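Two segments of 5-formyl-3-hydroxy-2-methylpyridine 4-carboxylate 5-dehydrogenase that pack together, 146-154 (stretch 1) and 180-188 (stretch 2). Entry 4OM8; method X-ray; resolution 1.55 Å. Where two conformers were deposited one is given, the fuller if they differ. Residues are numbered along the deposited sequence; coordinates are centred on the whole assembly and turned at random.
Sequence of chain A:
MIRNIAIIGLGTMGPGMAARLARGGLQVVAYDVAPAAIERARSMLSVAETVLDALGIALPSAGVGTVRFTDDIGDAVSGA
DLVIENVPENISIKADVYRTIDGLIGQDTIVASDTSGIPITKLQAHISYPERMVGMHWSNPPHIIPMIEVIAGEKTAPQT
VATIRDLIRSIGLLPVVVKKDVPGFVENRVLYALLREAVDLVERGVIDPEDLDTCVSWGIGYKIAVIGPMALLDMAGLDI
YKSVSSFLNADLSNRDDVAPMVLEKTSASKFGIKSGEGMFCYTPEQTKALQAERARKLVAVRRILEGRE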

# COMPACT_ATOMS: atom_id res chain seq x y z
N PRO A 146 -8.17 11.18 3.62
CA PRO A 146 -9.41 11.37 4.38
C PRO A 146 -9.45 10.70 5.75
O PRO A 146 -10.44 10.83 6.48
CB PRO A 146 -10.47 10.75 3.46
CG PRO A 146 -9.73 9.64 2.77
CD PRO A 146 -8.31 10.16 2.55
N MET A 147 -8.39 9.99 6.09
CA MET A 147 -8.33 9.20 7.31
C MET A 147 -7.52 9.91 8.38
O MET A 147 -6.43 10.41 8.11
CB MET A 147 -7.73 7.83 6.98
CG MET A 147 -7.66 6.84 8.15
SD MET A 147 -6.26 7.09 9.27
CE MET A 147 -4.83 6.99 8.19
N ILE A 148 -8.07 9.95 9.59
CA ILE A 148 -7.43 10.55 10.75
C ILE A 148 -7.44 9.58 11.91
O ILE A 148 -8.49 9.00 12.20
CB ILE A 148 -8.15 11.87 11.16
CG1 ILE A 148 -8.09 12.89 10.02
CG2 ILE A 148 -7.52 12.46 12.41
CD1 ILE A 148 -9.02 14.09 10.22
N GLU A 149 -6.29 9.40 12.55
CA GLU A 149 -6.20 8.56 13.75
C GLU A 149 -6.55 9.36 15.00
O GLU A 149 -6.09 10.49 15.17
CB GLU A 149 -4.80 7.98 13.91
CG GLU A 149 -4.39 7.00 12.79
CD GLU A 149 -2.98 6.54 12.98
OE1 GLU A 149 -2.07 7.39 12.87
OE2 GLU A 149 -2.79 5.34 13.24
N VAL A 150 -7.35 8.76 15.88
CA VAL A 150 -7.70 9.37 17.17
C VAL A 150 -7.11 8.50 18.27
O VAL A 150 -7.44 7.31 18.36
CB VAL A 150 -9.22 9.49 17.33
CG1 VAL A 150 -9.54 10.25 18.61
CG2 VAL A 150 -9.83 10.22 16.12
N ILE A 151 -6.22 9.07 19.09
CA ILE A 151 -5.46 8.27 20.05
C ILE A 151 -5.52 8.79 21.48
O ILE A 151 -4.96 9.83 21.80
CB ILE A 151 -3.97 8.18 19.67
CG1 ILE A 151 -3.81 7.90 18.17
CG2 ILE A 151 -3.27 7.12 20.51
CD1 ILE A 151 -3.43 9.13 17.32
N ALA A 152 -6.13 8.00 22.36
CA ALA A 152 -6.09 8.34 23.77
C ALA A 152 -4.72 8.09 24.39
O ALA A 152 -4.08 7.06 24.14
CB ALA A 152 -7.13 7.54 24.52
N GLY A 153 -4.27 9.02 25.22
CA GLY A 153 -3.18 8.74 26.14
C GLY A 153 -3.75 8.05 27.37
O GLY A 153 -4.96 7.88 27.49
N GLU A 154 -2.87 7.67 28.30
CA GLU A 154 -3.31 6.95 29.49
C GLU A 154 -4.38 7.70 30.29
O GLU A 154 -5.25 7.06 30.89
CB GLU A 154 -2.10 6.65 30.37
CG GLU A 154 -2.41 5.78 31.57
CD GLU A 154 -2.71 4.34 31.20
OE1 GLU A 154 -2.41 3.94 30.06
OE2 GLU A 154 -3.23 3.61 32.06
N LYS A 180 -4.61 1.85 21.99
CA LYS A 180 -3.45 1.89 22.88
C LYS A 180 -2.47 2.93 22.35
O LYS A 180 -2.28 3.07 21.14
CB LYS A 180 -2.78 0.51 22.98
CG LYS A 180 -3.68 -0.57 23.58
CD LYS A 180 -2.96 -1.90 23.75
CE LYS A 180 -3.95 -2.98 24.18
NZ LYS A 180 -3.32 -4.33 24.27
N ASP A 181 -1.85 3.65 23.27
CA ASP A 181 -0.88 4.68 22.94
C ASP A 181 0.49 4.06 22.62
O ASP A 181 1.47 4.27 23.33
CB ASP A 181 -0.81 5.67 24.12
CG ASP A 181 0.05 6.89 23.86
OD1 ASP A 181 0.29 7.27 22.70
OD2 ASP A 181 0.46 7.50 24.88
N VAL A 182 0.55 3.28 21.54
CA VAL A 182 1.78 2.61 21.13
C VAL A 182 2.61 3.48 20.19
O VAL A 182 2.06 4.35 19.50
CB VAL A 182 1.47 1.26 20.43
CG1 VAL A 182 0.78 0.32 21.40
CG2 VAL A 182 0.62 1.46 19.18
N PRO A 183 3.94 3.28 20.18
CA PRO A 183 4.79 4.10 19.31
C PRO A 183 4.37 4.01 17.85
O PRO A 183 4.27 2.91 17.32
CB PRO A 183 6.19 3.50 19.53
CG PRO A 183 6.14 2.91 20.92
CD PRO A 183 4.72 2.39 21.06
N GLY A 184 4.12 5.16 17.22
CA GLY A 184 3.72 5.16 15.82
C GLY A 184 2.24 4.87 15.60
O GLY A 184 1.82 4.75 14.45
N PHE A 185 1.47 4.77 16.68
CA PHE A 185 0.03 4.49 16.61
C PHE A 185 -0.23 3.29 15.68
O PHE A 185 0.34 2.23 15.91
CB PHE A 185 -0.73 5.76 16.19
CG PHE A 185 -0.32 6.98 16.98
CD1 PHE A 185 -0.21 6.92 18.37
CD2 PHE A 185 -0.03 8.17 16.34
CE1 PHE A 185 0.17 8.03 19.09
CE2 PHE A 185 0.37 9.28 17.06
CZ PHE A 185 0.46 9.22 18.44
N VAL A 186 -1.06 3.42 14.64
CA VAL A 186 -1.24 2.29 13.73
C VAL A 186 -0.63 2.55 12.36
O VAL A 186 0.16 1.73 11.86
CB VAL A 186 -2.74 1.92 13.57
CG1 VAL A 186 -2.94 0.92 12.42
CG2 VAL A 186 -3.25 1.36 14.89
N GLU A 187 -0.98 3.68 11.76
CA GLU A 187 -0.58 3.98 10.37
C GLU A 187 0.93 3.89 10.19
O GLU A 187 1.43 3.16 9.33
CB GLU A 187 -1.08 5.37 9.97
CG GLU A 187 -0.68 5.78 8.58
CD GLU A 187 -0.91 7.26 8.34
OE1 GLU A 187 -0.46 8.06 9.19
OE2 GLU A 187 -1.55 7.62 7.33
N ASN A 188 1.67 4.64 11.00
CA ASN A 188 3.11 4.66 10.76
C ASN A 188 3.78 3.37 11.23
O ASN A 188 4.86 3.05 10.75
CB ASN A 188 3.74 5.90 11.39
CG ASN A 188 3.62 7.10 10.47
OD1 ASN A 188 3.75 6.95 9.26
ND2 ASN A 188 3.34 8.28 11.03
O HOH W 1 0.56 6.57 12.91

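A single buried carboxylate does most of the polar work in this contact. OE2 of Glu 149 accepts two hydrogen bonds from consecutive backbone amides of the other stretch, one from Val 186 N (2.9 Å from Glu 149 OE2, N-H...O angle 146°) and one from Glu 187 N (2.9 Å from the same OE2, 169°). The bond from Glu 187 is the more nearly linear of the two. These amides lie where the chain enters a helix that begins around Glu 187 and runs on beyond the stretch, a place where NH groups have no carbonyl of a preceding turn to bind; a carboxylate oxygen is well suited to satisfy two of them at once.

Glu 149 reaches this site from a strand, its CA-to-CB bond directed toward the other stretch and its side chain extended through chi1 m and chi2 t. The second oxygen is also engaged. A water donates to Glu 149 OE1 (2.8 Å from the water O) and to the carbonyl of Gly 184 (2.7 Å from Gly 184 O to the water O), while accepting from the amide of Asn 188 (2.9 Å from Asn 188 N to the water O). Besides this bridge, Asn 188 N makes only a weak direct bond to Gly 184 O, at 3.5 Å, so the water supplements the first turn of the helix as well as tying it to the strand.

The arrangement brings two acidic side chains together, with Glu 149 OE1 4.1 Å from Glu 187 OE1. Both residues are buried, but neither carboxylate lacks partners, since Glu 187 OE2 is hydrogen-bonded elsewhere in the structure. That same OE2 lies 3.4 Å from Met 147 CE, whose flexible thioether chain brings a methyl group up to the glutamate.

Alternation along the strand sorts its side chains: Met 147, Glu 149 and Ile 151 direct their CA-to-CB bonds toward stretch 2, whereas Ile 148 points away and Val 150 is out of reach. Ile 151 supplies the apolar part of the contact. Its CD1 sits over one face of the Phe 185 ring, 3.7 Å from the ring centroid and only 11° off the normal, a CH-pi contact in which a slender methyl meets the broad aromatic surface. In this conformation chi2 of Ile 151 is 102°, between the usual wells.

Phe 185 is presented by a type II beta turn from Val 182 to Phe 185, closed by the bond from Phe 185 N to Val 182 O (2.9 Å). Gly 184 has phi/psi of 81/6, where a CB would be jammed against the carbonyl O of Pro 183, so glycine fits the turn for reasons of backbone geometry.

At the other end the backbones come closest, Gly 153 CA lying 5.7 Å from Asp 181 CA, but no hydrogen bond joins them there. Asp 181 CB packs 3.6 Å from Ala 152 O, and Asp 181 OD2 lies 4.0 Å from Gly 153 CA. The aspartate carboxylate finds its hydrogen bonds elsewhere in the structure. Altogether the two stretches bury 388 Å², counting both sides.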